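Local coordinates for Lactamase_B domain-containing protein (Bacillus lehensis G1, PDB 7EV5), which binds two zinc ions and is probably a dual-activity hydrolase that resembles both B3 metallo-beta-lactamases and glyoxalase II, at residues 35-40 with 68-73; 85-88 with 92-95; 129-134 with 148-153; 137-142 with 179-184; 158-161 with 166-169. All blocks are in the same frame, centred on the assembly; numbering follows the deposited sequence.

Interaction 1 of 5, residues 35-40 with 68-73; sequences ALITWL and DTFSIP
Phe70 reaches from the last turn of helix 63-70 to Leu40 and Ile37 on helix 33-42. Its CG lies anti to its carbonyl carbon (chi1 -64°), and this carries the far end of the ring across to the other helix. Leu40 meets that far end obliquely. Leu40 CD1 sits 3.7 Å from Phe70 CE2, and Leu40 CB lies 4.0 Å from Phe70 CZ. Ile37 runs past the ring in the opposite sense, with Ile37 CG1 4.1 Å from Phe70 CE2.

Ile37 also spans the gap to Thr69 with both of its branches. At chi1 -72° CG2 is anti to the backbone N, and CG1 stands beside that N. Ile37 CG2 then meets Thr69 CG2 methyl to methyl at 3.9 Å. Ile37 CD1, at the end of the other branch, lies 3.6 Å from Thr69 OG1. That hydroxyl is hydrogen-bonded to Ala65 O within its own helix, so its contact with the methyl is packing.

Both helices cover the first beta sheet of the metallo-beta-lactamase alpha-beta/beta-alpha sandwich. Leu36 reaches strand 2-7 at Ile5 and Leu7. Phe70 touches Pro47 of strand 46-51.

Within helix 63-70 the Thr69 methyl CG2 stands over the centre of the Phe70 ring, 3.9 Å above its plane. Thr69 thus covers one ring face while Leu40 and Ile37 meet the far end. No hydrogen bond joins the two segments. Ser71, with positive phi, leaves the helical path, and Ile72 then turns to Pro47 and Ile50.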
# COMPACT_ATOMS: atom_id res chain seq x y z
N ALA A 35 13.24 -11.71 -4.26
CA ALA A 35 13.50 -11.62 -2.83
C ALA A 35 12.23 -11.83 -2.02
O ALA A 35 12.25 -12.49 -0.98
CB ALA A 35 14.13 -10.27 -2.50
N LEU A 36 11.12 -11.25 -2.47
CA LEU A 36 9.86 -11.41 -1.75
C LEU A 36 9.31 -12.82 -1.89
O LEU A 36 8.89 -13.42 -0.90
CB LEU A 36 8.84 -10.38 -2.25
CG LEU A 36 7.44 -10.50 -1.63
CD1 LEU A 36 7.46 -10.29 -0.13
CD2 LEU A 36 6.50 -9.50 -2.30
N ILE A 37 9.32 -13.37 -3.11
CA ILE A 37 8.77 -14.71 -3.35
C ILE A 37 9.56 -15.76 -2.59
O ILE A 37 8.98 -16.63 -1.92
CB ILE A 37 8.72 -15.02 -4.86
CG1 ILE A 37 7.62 -14.19 -5.54
CG2 ILE A 37 8.47 -16.51 -5.10
CD1 ILE A 37 7.79 -14.09 -7.04
N THR A 38 10.89 -15.70 -2.67
CA THR A 38 11.70 -16.71 -1.98
C THR A 38 11.58 -16.59 -0.47
O THR A 38 11.61 -17.61 0.23
CB THR A 38 13.17 -16.69 -2.44
OG1 THR A 38 13.76 -15.42 -2.17
CG2 THR A 38 13.28 -17.01 -3.94
N TRP A 39 11.43 -15.37 0.07
CA TRP A 39 11.20 -15.23 1.51
C TRP A 39 9.90 -15.91 1.92
O TRP A 39 9.87 -16.66 2.90
CB TRP A 39 11.20 -13.76 1.94
CG TRP A 39 10.95 -13.59 3.42
CD1 TRP A 39 11.86 -13.71 4.41
CD2 TRP A 39 9.70 -13.29 4.06
NE1 TRP A 39 11.27 -13.49 5.63
CE2 TRP A 39 9.94 -13.23 5.44
CE3 TRP A 39 8.40 -13.06 3.59
CZ2 TRP A 39 8.93 -12.95 6.36
CZ3 TRP A 39 7.40 -12.77 4.51
CH2 TRP A 39 7.67 -12.72 5.88
N LEU A 40 8.82 -15.64 1.18
CA LEU A 40 7.55 -16.28 1.49
C LEU A 40 7.68 -17.80 1.48
O LEU A 40 7.12 -18.48 2.36
CB LEU A 40 6.49 -15.84 0.47
CG LEU A 40 6.02 -14.39 0.58
CD1 LEU A 40 5.40 -13.95 -0.73
CD2 LEU A 40 5.04 -14.22 1.73
N ASP A 68 1.46 -14.48 -10.40
CA ASP A 68 1.62 -15.70 -11.20
C ASP A 68 2.11 -16.86 -10.35
O ASP A 68 1.63 -17.99 -10.49
CB ASP A 68 2.59 -15.45 -12.36
CG ASP A 68 2.02 -14.54 -13.44
OD1 ASP A 68 0.79 -14.29 -13.45
OD2 ASP A 68 2.81 -14.10 -14.31
N THR A 69 3.08 -16.60 -9.46
CA THR A 69 3.66 -17.67 -8.65
C THR A 69 2.63 -18.30 -7.72
O THR A 69 2.60 -19.52 -7.56
CB THR A 69 4.83 -17.12 -7.84
OG1 THR A 69 5.87 -16.70 -8.72
CG2 THR A 69 5.38 -18.18 -6.88
N PHE A 70 1.80 -17.48 -7.08
CA PHE A 70 0.91 -17.95 -6.03
C PHE A 70 -0.55 -18.07 -6.44
O PHE A 70 -1.35 -18.56 -5.64
CB PHE A 70 1.03 -17.06 -4.78
CG PHE A 70 2.39 -17.09 -4.14
CD1 PHE A 70 2.80 -18.20 -3.40
CD2 PHE A 70 3.25 -16.01 -4.25
CE1 PHE A 70 4.04 -18.22 -2.81
CE2 PHE A 70 4.50 -16.03 -3.67
CZ PHE A 70 4.90 -17.14 -2.95
N SER A 71 -0.91 -17.65 -7.65
CA SER A 71 -2.29 -17.70 -8.14
C SER A 71 -3.24 -17.02 -7.16
O SER A 71 -4.19 -17.62 -6.64
CB SER A 71 -2.73 -19.13 -8.44
OG SER A 71 -1.86 -19.73 -9.38
N ILE A 72 -2.97 -15.75 -6.91
CA ILE A 72 -3.75 -14.97 -5.95
C ILE A 72 -4.32 -13.71 -6.58
O ILE A 72 -3.76 -13.19 -7.56
CB ILE A 72 -2.92 -14.64 -4.70
CG1 ILE A 72 -1.60 -13.97 -5.09
CG2 ILE A 72 -2.68 -15.91 -3.89
CD1 ILE A 72 -0.81 -13.53 -3.90
N PRO A 73 -5.43 -13.21 -6.06
CA PRO A 73 -6.05 -12.01 -6.62
C PRO A 73 -5.29 -10.74 -6.25
O PRO A 73 -4.58 -10.68 -5.24
CB PRO A 73 -7.43 -12.00 -5.95
CG PRO A 73 -7.23 -12.75 -4.66
CD PRO A 73 -6.26 -13.84 -5.02

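Interaction 2 of 5, residues 85-88 with 92-95; sequences EDPA and SSRL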
# COMPACT_ATOMS: atom_id res chain seq x y z
N GLU A 85 -1.31 -1.19 -16.16
CA GLU A 85 -0.82 -1.61 -17.46
C GLU A 85 -0.35 -0.46 -18.32
O GLU A 85 0.07 -0.69 -19.46
CB GLU A 85 -1.93 -2.36 -18.19
CG GLU A 85 -2.30 -3.69 -17.55
CD GLU A 85 -3.62 -4.21 -18.05
OE1 GLU A 85 -4.66 -3.70 -17.60
OE2 GLU A 85 -3.62 -5.13 -18.89
N ASP A 86 -0.43 0.77 -17.82
CA ASP A 86 -0.09 1.96 -18.61
C ASP A 86 1.06 2.70 -17.93
O ASP A 86 0.85 3.40 -16.92
CB ASP A 86 -1.31 2.86 -18.77
CG ASP A 86 -1.12 3.93 -19.81
OD1 ASP A 86 0.05 4.28 -20.09
OD2 ASP A 86 -2.14 4.43 -20.35
N PRO A 87 2.28 2.60 -18.47
CA PRO A 87 3.44 3.25 -17.84
C PRO A 87 3.41 4.76 -17.95
O PRO A 87 4.15 5.43 -17.22
CB PRO A 87 4.63 2.67 -18.60
CG PRO A 87 4.08 2.42 -19.98
CD PRO A 87 2.61 2.04 -19.80
N ALA A 88 2.58 5.32 -18.84
CA ALA A 88 2.39 6.76 -18.90
C ALA A 88 1.51 7.29 -17.78
O ALA A 88 1.49 8.50 -17.54
CB ALA A 88 1.77 7.16 -20.24
N SER A 92 6.09 5.47 -14.09
CA SER A 92 7.38 4.86 -14.40
C SER A 92 8.08 5.61 -15.52
O SER A 92 9.26 5.95 -15.40
CB SER A 92 7.24 3.38 -14.78
OG SER A 92 6.20 3.16 -15.71
N SER A 93 7.39 5.85 -16.63
CA SER A 93 8.03 6.52 -17.76
C SER A 93 8.52 7.91 -17.37
O SER A 93 9.67 8.27 -17.63
CB SER A 93 7.06 6.61 -18.94
OG SER A 93 6.75 5.33 -19.44
N ARG A 94 7.66 8.69 -16.71
CA ARG A 94 8.01 10.07 -16.43
C ARG A 94 9.10 10.18 -15.37
O ARG A 94 9.99 11.04 -15.47
CB ARG A 94 6.77 10.83 -15.98
CG ARG A 94 5.88 11.33 -17.09
CD ARG A 94 5.05 12.45 -16.53
NE ARG A 94 3.91 12.83 -17.35
CZ ARG A 94 3.57 14.09 -17.55
NH1 ARG A 94 4.30 15.05 -17.02
NH2 ARG A 94 2.52 14.39 -18.29
N LEU A 95 9.05 9.35 -14.32
CA LEU A 95 9.95 9.52 -13.20
C LEU A 95 11.23 8.72 -13.35
O LEU A 95 12.23 9.06 -12.70
CB LEU A 95 9.26 9.15 -11.88
CG LEU A 95 8.13 10.09 -11.44
CD1 LEU A 95 7.48 9.58 -10.16
CD2 LEU A 95 8.64 11.53 -11.26
O HOH W 1 4.81 7.92 -16.27
O HOH W 2 2.80 10.61 -18.82
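Pro87 lies against the first turn of helix 92-96, with CB close to both the Ser92 and Ser93 hydroxyls. Ser92 OG is 3.3 Å from Pro87 CB, and Ser93 OG is 3.5 Å from the same carbon. The two serines use different torsions. Ser92 OG stands between its backbone N and carbonyl carbon (chi1 46°), where it also hydrogen-bonds Asn90 OD1 and Ile100 N. Ser93 OG lies beside its own backbone N (chi1 -65°). The proline ring also rests on Pro99 and Thr101.

Just before it, Asp86 forms an Asx turn: Asp86 OD1 accepts from Ala88 N at 3.0 Å. The Ser92 side chain is about 8 Å from those of the zinc ligands Asp58 and His56.

Most of the polar contacts run through the backbone. Ser93 N gives Pro87 O a weak but fairly straight bond of 3.3 Å, at 164°. Water 1 donates to Pro87 O at 2.7 Å and accepts from Arg94 N at 3.0 Å. Water 2 links Ala88 O to Arg94 NE in the same way. The opening N-H groups of a helix have no acceptor in an earlier turn. Here the loop carbonyl and a water serve Ser93 N and Arg94 N instead.

Interaction 3 of 5, residues 129-134 with 148-153; sequences PGHSPG and SGDVLF. With ZN (zinc ion), chain B; ZN (zinc ion), chain C.
His131 and Asp150 meet at the dinuclear zinc centre of the metallo-beta-lactamase fold, on two loops at the ends of strands of the second sheet. The tight part is the packing of one side chain on the other. Asp150 CB lies over a face of the His131 imidazole, 3.5 Å from the ring centroid and toward the rim. It is a CH-pi contact. The ring and carboxylate planes are turned 64° apart. His131 CG is anti to its backbone N (chi1 169°), which sends His131 NE2 to the zinc ion of chain B at 2.1 Å.

Asp150 OD2 binds the zinc ion of chain C at 2.0 Å and lies 2.6 Å from the zinc ion of chain B, a long, weaker bridging contact. His131 NE2 and Asp150 OD2 are close because both are metal ligands; they are not hydrogen-bonded. His54 and His56 also bind the zinc ion of chain B; Asp58, His59 and His191 bind that of chain C. His131 ND1 donates to Arg159 O, which probably helps to fix the ring rotation.

The rest of the contact is looser. No hydrogen bond joins the loops, and Val151 turns to Leu170 and Ile174 of helix 167-178. A type II' turn from Ser148 to Val151 presents Asp150. Beyond the side chains, the metals are joined by a solvent ligand: water 3 lies 1.9 Å from the zinc ion of chain B and 2.0 Å from that of chain C.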
# COMPACT_ATOMS: atom_id res chain seq x y z
N PRO A 129 -7.31 9.64 -0.77
CA PRO A 129 -6.62 10.28 -1.91
C PRO A 129 -5.83 11.53 -1.53
O PRO A 129 -5.87 12.00 -0.39
CB PRO A 129 -7.78 10.63 -2.85
CG PRO A 129 -8.93 10.89 -1.90
CD PRO A 129 -8.77 9.81 -0.86
N GLY A 130 -5.13 12.08 -2.52
CA GLY A 130 -4.30 13.26 -2.32
C GLY A 130 -2.92 13.06 -2.90
O GLY A 130 -2.42 13.90 -3.65
N HIS A 131 -2.28 11.94 -2.53
CA HIS A 131 -1.06 11.52 -3.22
C HIS A 131 -1.40 10.85 -4.56
O HIS A 131 -0.68 11.02 -5.54
CB HIS A 131 -0.26 10.59 -2.29
CG HIS A 131 0.87 9.87 -2.96
ND1 HIS A 131 2.10 10.45 -3.21
CD2 HIS A 131 0.97 8.60 -3.40
CE1 HIS A 131 2.90 9.57 -3.77
NE2 HIS A 131 2.24 8.43 -3.91
N SER A 132 -2.50 10.11 -4.61
CA SER A 132 -2.99 9.55 -5.87
C SER A 132 -4.49 9.34 -5.72
O SER A 132 -4.98 9.20 -4.59
CB SER A 132 -2.27 8.23 -6.23
OG SER A 132 -2.67 7.15 -5.40
N PRO A 133 -5.25 9.33 -6.82
CA PRO A 133 -6.71 9.36 -6.71
C PRO A 133 -7.32 8.06 -6.23
O PRO A 133 -8.44 8.08 -5.70
CB PRO A 133 -7.18 9.69 -8.14
CG PRO A 133 -6.04 9.24 -9.01
CD PRO A 133 -4.80 9.51 -8.21
N GLY A 134 -6.63 6.94 -6.40
CA GLY A 134 -7.13 5.66 -5.95
C GLY A 134 -6.41 5.14 -4.72
O GLY A 134 -6.45 3.95 -4.42
N SER A 148 -1.22 2.22 4.95
CA SER A 148 -1.76 3.45 4.37
C SER A 148 -0.98 3.97 3.17
O SER A 148 -1.19 5.11 2.75
CB SER A 148 -1.87 4.53 5.45
OG SER A 148 -0.71 4.58 6.26
N GLY A 149 -0.07 3.18 2.62
CA GLY A 149 0.63 3.63 1.42
C GLY A 149 1.37 4.93 1.64
O GLY A 149 2.10 5.10 2.63
N ASP A 150 1.20 5.87 0.71
CA ASP A 150 2.03 7.06 0.65
C ASP A 150 1.32 8.30 1.16
O ASP A 150 1.65 9.41 0.75
CB ASP A 150 2.59 7.28 -0.76
CG ASP A 150 3.60 6.22 -1.16
OD1 ASP A 150 3.85 5.28 -0.38
OD2 ASP A 150 4.13 6.32 -2.30
N VAL A 151 0.37 8.14 2.07
CA VAL A 151 -0.34 9.30 2.61
C VAL A 151 0.47 9.97 3.72
O VAL A 151 0.67 11.19 3.72
CB VAL A 151 -1.73 8.86 3.10
CG1 VAL A 151 -2.41 9.98 3.85
CG2 VAL A 151 -2.58 8.42 1.92
N LEU A 152 0.94 9.18 4.68
CA LEU A 152 1.55 9.67 5.91
C LEU A 152 2.80 8.86 6.18
O LEU A 152 2.75 7.63 6.23
CB LEU A 152 0.57 9.50 7.09
CG LEU A 152 1.07 9.87 8.48
CD1 LEU A 152 1.44 11.35 8.56
CD2 LEU A 152 0.05 9.50 9.55
N PHE A 153 3.93 9.54 6.35
CA PHE A 153 5.18 8.88 6.67
C PHE A 153 5.64 9.33 8.04
O PHE A 153 5.08 10.25 8.65
CB PHE A 153 6.27 9.25 5.66
CG PHE A 153 5.89 9.02 4.23
CD1 PHE A 153 5.62 7.74 3.76
CD2 PHE A 153 5.85 10.08 3.32
CE1 PHE A 153 5.29 7.53 2.42
CE2 PHE A 153 5.52 9.87 1.99
CZ PHE A 153 5.23 8.59 1.53
ZN ZN B . 3.00 6.66 -4.64
ZN ZN C . 5.53 5.11 -3.17
O HOH W 3 4.84 6.06 -4.79

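Interaction 4 of 5, residues 137-142 with 179-184; sequences SYYYQK and LPLPER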
# COMPACT_ATOMS: atom_id res chain seq x y z
N SER A 137 -6.30 3.05 2.25
CA SER A 137 -5.61 2.61 3.46
C SER A 137 -6.37 1.45 4.08
O SER A 137 -7.60 1.51 4.23
CB SER A 137 -5.48 3.75 4.46
OG SER A 137 -4.73 4.81 3.88
N TYR A 138 -5.64 0.40 4.45
CA TYR A 138 -6.23 -0.82 4.99
C TYR A 138 -5.91 -0.89 6.47
O TYR A 138 -4.75 -1.05 6.85
CB TYR A 138 -5.66 -2.04 4.28
CG TYR A 138 -5.79 -2.06 2.76
CD1 TYR A 138 -6.93 -2.58 2.16
CD2 TYR A 138 -4.78 -1.58 1.94
CE1 TYR A 138 -7.06 -2.63 0.79
CE2 TYR A 138 -4.89 -1.64 0.56
CZ TYR A 138 -6.04 -2.17 -0.00
OH TYR A 138 -6.18 -2.24 -1.37
N TYR A 139 -6.94 -0.78 7.31
CA TYR A 139 -6.76 -0.82 8.76
C TYR A 139 -7.06 -2.22 9.27
O TYR A 139 -8.16 -2.75 9.07
CB TYR A 139 -7.70 0.20 9.42
CG TYR A 139 -7.72 0.18 10.93
CD1 TYR A 139 -6.55 0.31 11.66
CD2 TYR A 139 -8.92 0.08 11.62
CE1 TYR A 139 -6.57 0.31 13.05
CE2 TYR A 139 -8.95 0.08 13.00
CZ TYR A 139 -7.77 0.19 13.71
OH TYR A 139 -7.81 0.20 15.09
N TYR A 140 -6.06 -2.83 9.92
CA TYR A 140 -6.18 -4.16 10.51
C TYR A 140 -6.30 -3.98 12.02
O TYR A 140 -5.29 -3.79 12.71
CB TYR A 140 -4.93 -4.96 10.16
CG TYR A 140 -4.93 -6.40 10.58
CD1 TYR A 140 -5.92 -7.28 10.15
CD2 TYR A 140 -3.91 -6.91 11.40
CE1 TYR A 140 -5.90 -8.61 10.52
CE2 TYR A 140 -3.89 -8.24 11.77
CZ TYR A 140 -4.88 -9.09 11.33
OH TYR A 140 -4.88 -10.42 11.68
N GLN A 141 -7.53 -4.05 12.53
CA GLN A 141 -7.74 -3.73 13.95
C GLN A 141 -7.08 -4.76 14.87
O GLN A 141 -6.55 -4.39 15.92
CB GLN A 141 -9.24 -3.60 14.24
CG GLN A 141 -9.54 -3.19 15.67
CD GLN A 141 -10.84 -2.43 15.81
OE1 GLN A 141 -11.63 -2.35 14.87
NE2 GLN A 141 -11.08 -1.88 17.00
N LYS A 142 -7.06 -6.04 14.46
CA LYS A 142 -6.61 -7.11 15.35
C LYS A 142 -5.21 -6.87 15.89
O LYS A 142 -4.94 -7.10 17.08
CB LYS A 142 -6.70 -8.46 14.65
CG LYS A 142 -6.31 -9.66 15.52
CD LYS A 142 -6.38 -10.95 14.72
CE LYS A 142 -6.52 -12.17 15.62
NZ LYS A 142 -5.30 -12.39 16.45
N LEU A 179 -5.79 10.25 11.15
CA LEU A 179 -5.49 10.63 12.52
C LEU A 179 -6.58 10.31 13.55
O LEU A 179 -6.22 10.15 14.73
CB LEU A 179 -5.02 12.09 12.60
CG LEU A 179 -3.74 12.41 11.82
CD1 LEU A 179 -3.37 13.88 11.97
CD2 LEU A 179 -2.59 11.51 12.24
N PRO A 180 -7.87 10.21 13.21
CA PRO A 180 -8.85 9.76 14.23
C PRO A 180 -8.69 8.31 14.68
O PRO A 180 -9.33 7.92 15.66
CB PRO A 180 -10.21 9.99 13.56
CG PRO A 180 -9.95 11.00 12.51
CD PRO A 180 -8.56 10.70 12.00
N LEU A 181 -7.89 7.50 13.99
CA LEU A 181 -7.68 6.13 14.40
C LEU A 181 -6.91 6.08 15.73
O LEU A 181 -6.27 7.07 16.12
CB LEU A 181 -6.91 5.38 13.31
CG LEU A 181 -7.73 5.14 12.05
CD1 LEU A 181 -6.84 4.62 10.92
CD2 LEU A 181 -8.87 4.16 12.32
N PRO A 182 -6.95 4.95 16.44
CA PRO A 182 -6.32 4.90 17.77
C PRO A 182 -4.84 5.26 17.71
O PRO A 182 -4.14 4.92 16.76
CB PRO A 182 -6.53 3.45 18.20
CG PRO A 182 -7.75 3.02 17.48
CD PRO A 182 -7.69 3.72 16.14
N GLU A 183 -4.38 5.98 18.74
CA GLU A 183 -3.03 6.55 18.68
C GLU A 183 -1.94 5.48 18.66
O GLU A 183 -0.86 5.73 18.11
CB GLU A 183 -2.82 7.57 19.81
CG GLU A 183 -3.43 8.95 19.53
CD GLU A 183 -2.98 10.03 20.51
OE1 GLU A 183 -1.84 9.96 21.01
OE2 GLU A 183 -3.79 10.94 20.79
N ARG A 184 -2.20 4.29 19.22
CA ARG A 184 -1.20 3.22 19.20
C ARG A 184 -1.09 2.51 17.85
O ARG A 184 -0.20 1.67 17.69
CB ARG A 184 -1.43 2.19 20.33
CG ARG A 184 -2.40 1.05 19.99
CD ARG A 184 -2.34 -0.08 21.04
NE ARG A 184 -3.14 -1.23 20.63
CZ ARG A 184 -2.67 -2.47 20.53
NH1 ARG A 184 -1.40 -2.73 20.80
NH2 ARG A 184 -3.48 -3.45 20.15
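Leu181 covers the ring of Tyr139, which projects from strand 136-140, and Pro182 meets its hydroxyl end. Tyr139 CG is anti to its backbone N (chi1 175°), and this turns the ring toward segment 179-184. The segment begins at Leu179, which faces elsewhere, onto Ile197 and Leu207. The chain then turns through Pro180 and comes back toward the strand.

Leu181 makes the main contact. The Leu181 CD2 methyl stands over the centre of the Tyr139 ring, 4.1 Å from the centroid and only 10° off the ring normal. This is a CH-pi contact over the face. The two side chains run past each other in opposite directions. On the opposite face of the Tyr139 ring lies Gln141 CA, 3.9 Å above the plane and nearer the rim. The phenol is thus held between a leucine methyl and the backbone CA of Gln141, just past the strand. Leu181 also touches Phe126.

Pro182 follows and meets the ring obliquely. Pro182 CG and Pro182 CD each lie 3.7 Å from Tyr139 OH, and Pro182 CD is 4.3 Å from Tyr139 CZ. These are van der Waals contacts with no hydrogen bond. Pro182 O is taken by Thr185 OG1 further on. Glu183 pairs through its backbone with Gly198 and touches Met201. Arg184 leans on Ala144.

The segment links helix 167-178 to strand 186-189. Leu181 and Pro182 pack on a face of the second sheet of the metallo-beta-lactamase alpha-beta/beta-alpha sandwich, where strand 136-140 lies between strands 121-127 and 145-149 and Tyr139 also touches Ser124, Phe126 and Leu146.

Interaction 5 of 5, residues 158-161 with 166-169; sequences GRTD and DHTL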
# COMPACT_ATOMS: atom_id res chain seq x y z
N GLY A 158 2.82 12.41 2.07
CA GLY A 158 2.99 12.06 0.68
C GLY A 158 3.17 13.26 -0.22
O GLY A 158 2.58 14.33 -0.02
N ARG A 159 3.99 13.08 -1.25
CA ARG A 159 4.11 14.12 -2.27
C ARG A 159 2.79 14.25 -3.02
O ARG A 159 2.07 13.27 -3.23
CB ARG A 159 5.26 13.82 -3.24
CG ARG A 159 5.10 12.56 -4.07
CD ARG A 159 6.42 12.15 -4.72
NE ARG A 159 6.84 13.10 -5.73
CZ ARG A 159 7.90 12.95 -6.52
NH1 ARG A 159 8.67 11.87 -6.41
NH2 ARG A 159 8.18 13.88 -7.41
N THR A 160 2.46 15.48 -3.41
CA THR A 160 1.20 15.78 -4.07
C THR A 160 1.41 16.38 -5.46
O THR A 160 0.49 17.00 -6.01
CB THR A 160 0.33 16.68 -3.20
OG1 THR A 160 1.07 17.85 -2.83
CG2 THR A 160 -0.05 15.94 -1.95
N ASP A 161 2.59 16.17 -6.04
CA ASP A 161 2.97 16.74 -7.33
C ASP A 161 2.87 15.75 -8.48
O ASP A 161 3.27 16.08 -9.60
CB ASP A 161 4.40 17.30 -7.25
CG ASP A 161 5.43 16.27 -6.80
OD1 ASP A 161 5.05 15.27 -6.16
OD2 ASP A 161 6.63 16.46 -7.10
N ASP A 166 -3.13 16.23 -5.09
CA ASP A 166 -3.91 17.36 -4.57
C ASP A 166 -3.60 17.47 -3.09
O ASP A 166 -4.09 16.67 -2.29
CB ASP A 166 -5.39 17.11 -4.80
CG ASP A 166 -6.27 18.25 -4.31
OD1 ASP A 166 -5.78 19.11 -3.55
OD2 ASP A 166 -7.45 18.28 -4.70
N HIS A 167 -2.82 18.49 -2.72
CA HIS A 167 -2.41 18.66 -1.34
C HIS A 167 -3.60 18.94 -0.42
O HIS A 167 -3.62 18.49 0.73
CB HIS A 167 -1.38 19.79 -1.24
CG HIS A 167 -0.55 19.74 -0.00
ND1 HIS A 167 -0.85 20.47 1.13
CD2 HIS A 167 0.59 19.06 0.28
CE1 HIS A 167 0.06 20.22 2.06
NE2 HIS A 167 0.95 19.38 1.56
N THR A 168 -4.59 19.71 -0.91
CA THR A 168 -5.77 19.98 -0.08
C THR A 168 -6.53 18.70 0.24
O THR A 168 -7.06 18.54 1.34
CB THR A 168 -6.69 21.01 -0.74
OG1 THR A 168 -7.33 20.45 -1.89
CG2 THR A 168 -5.91 22.25 -1.16
N LEU A 169 -6.56 17.75 -0.71
CA LEU A 169 -7.22 16.48 -0.47
C LEU A 169 -6.39 15.60 0.45
O LEU A 169 -6.93 14.92 1.33
CB LEU A 169 -7.44 15.80 -1.82
CG LEU A 169 -8.35 14.59 -1.91
CD1 LEU A 169 -9.68 14.88 -1.24
CD2 LEU A 169 -8.56 14.25 -3.37
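Asp166 OD1 takes two hydrogen bonds at the start of helix 167-178, just where Thr160 packs on the chain. Thr168 OG1 donates to Asp166 OD1 at 2.6 Å, on the syn side and 23° out of the carboxylate plane. Leu169 N adds a weak bond of 3.2 Å to Asp166 OD1. Asp166 is therefore the N-cap of this helix, and its carboxylate faces the first turn.

Thr160 approaches the same turn from the loop. Its OG1 stands between the backbone N and the carbonyl carbon (chi1 55°). There Thr160 OG1 lies at the edge of the His167 ring, in its plane, 3.4 Å from His167 CD2. The methyl Thr160 CG2 rests instead on the backbone, 3.7 Å from His167 CA. The two side chains meet at a slant. His167 CG is anti to its own backbone N, which swings the ring back beside the threonine. No hydrogen bond crosses between the segments, and Asp166 N turns to Gly130 of the zinc-site loop.

On the loop itself, Arg159 grips Asp161 side-on. Arg159 NE meets Asp161 OD1 at 2.8 Å, nearly straight at 170° and on the syn lone pair. Arg159 NH2 reaches Asp161 OD2 at 3.0 Å. Both oxygens lie close to the guanidinium plane.

Polar bonding here is mostly internal to each segment. The salt bridge ties Arg159 to Asp161 within the loop, and the cap probably steadies the helix start through the favourable pairing of a carboxylate with the amino end. Between them the contact rests on Thr160 against His167, by van der Waals packing at the surface.

In the fold
Interaction 3 holds the zinc centre. Interaction 5 is its close neighbour, with centres about 8 Å apart. Two hydrogen bonds join them, from His131 to Arg159 O and from Asp166 N to Gly130 O. Interaction 5 thus forms a second shell behind one zinc ligand. Interaction 4 shares the second sheet with interaction 3, through neighbouring strands 136-140 and 145-149. Interaction 2 approaches the site without touching interaction 3; their nearest atoms are about 8 Å apart, and the Ser92 side chain lies about 11 Å from a zinc ion. Interaction 1 is far away, between helices that cover the first sheet, its centre about 25 Å from that of interaction 3.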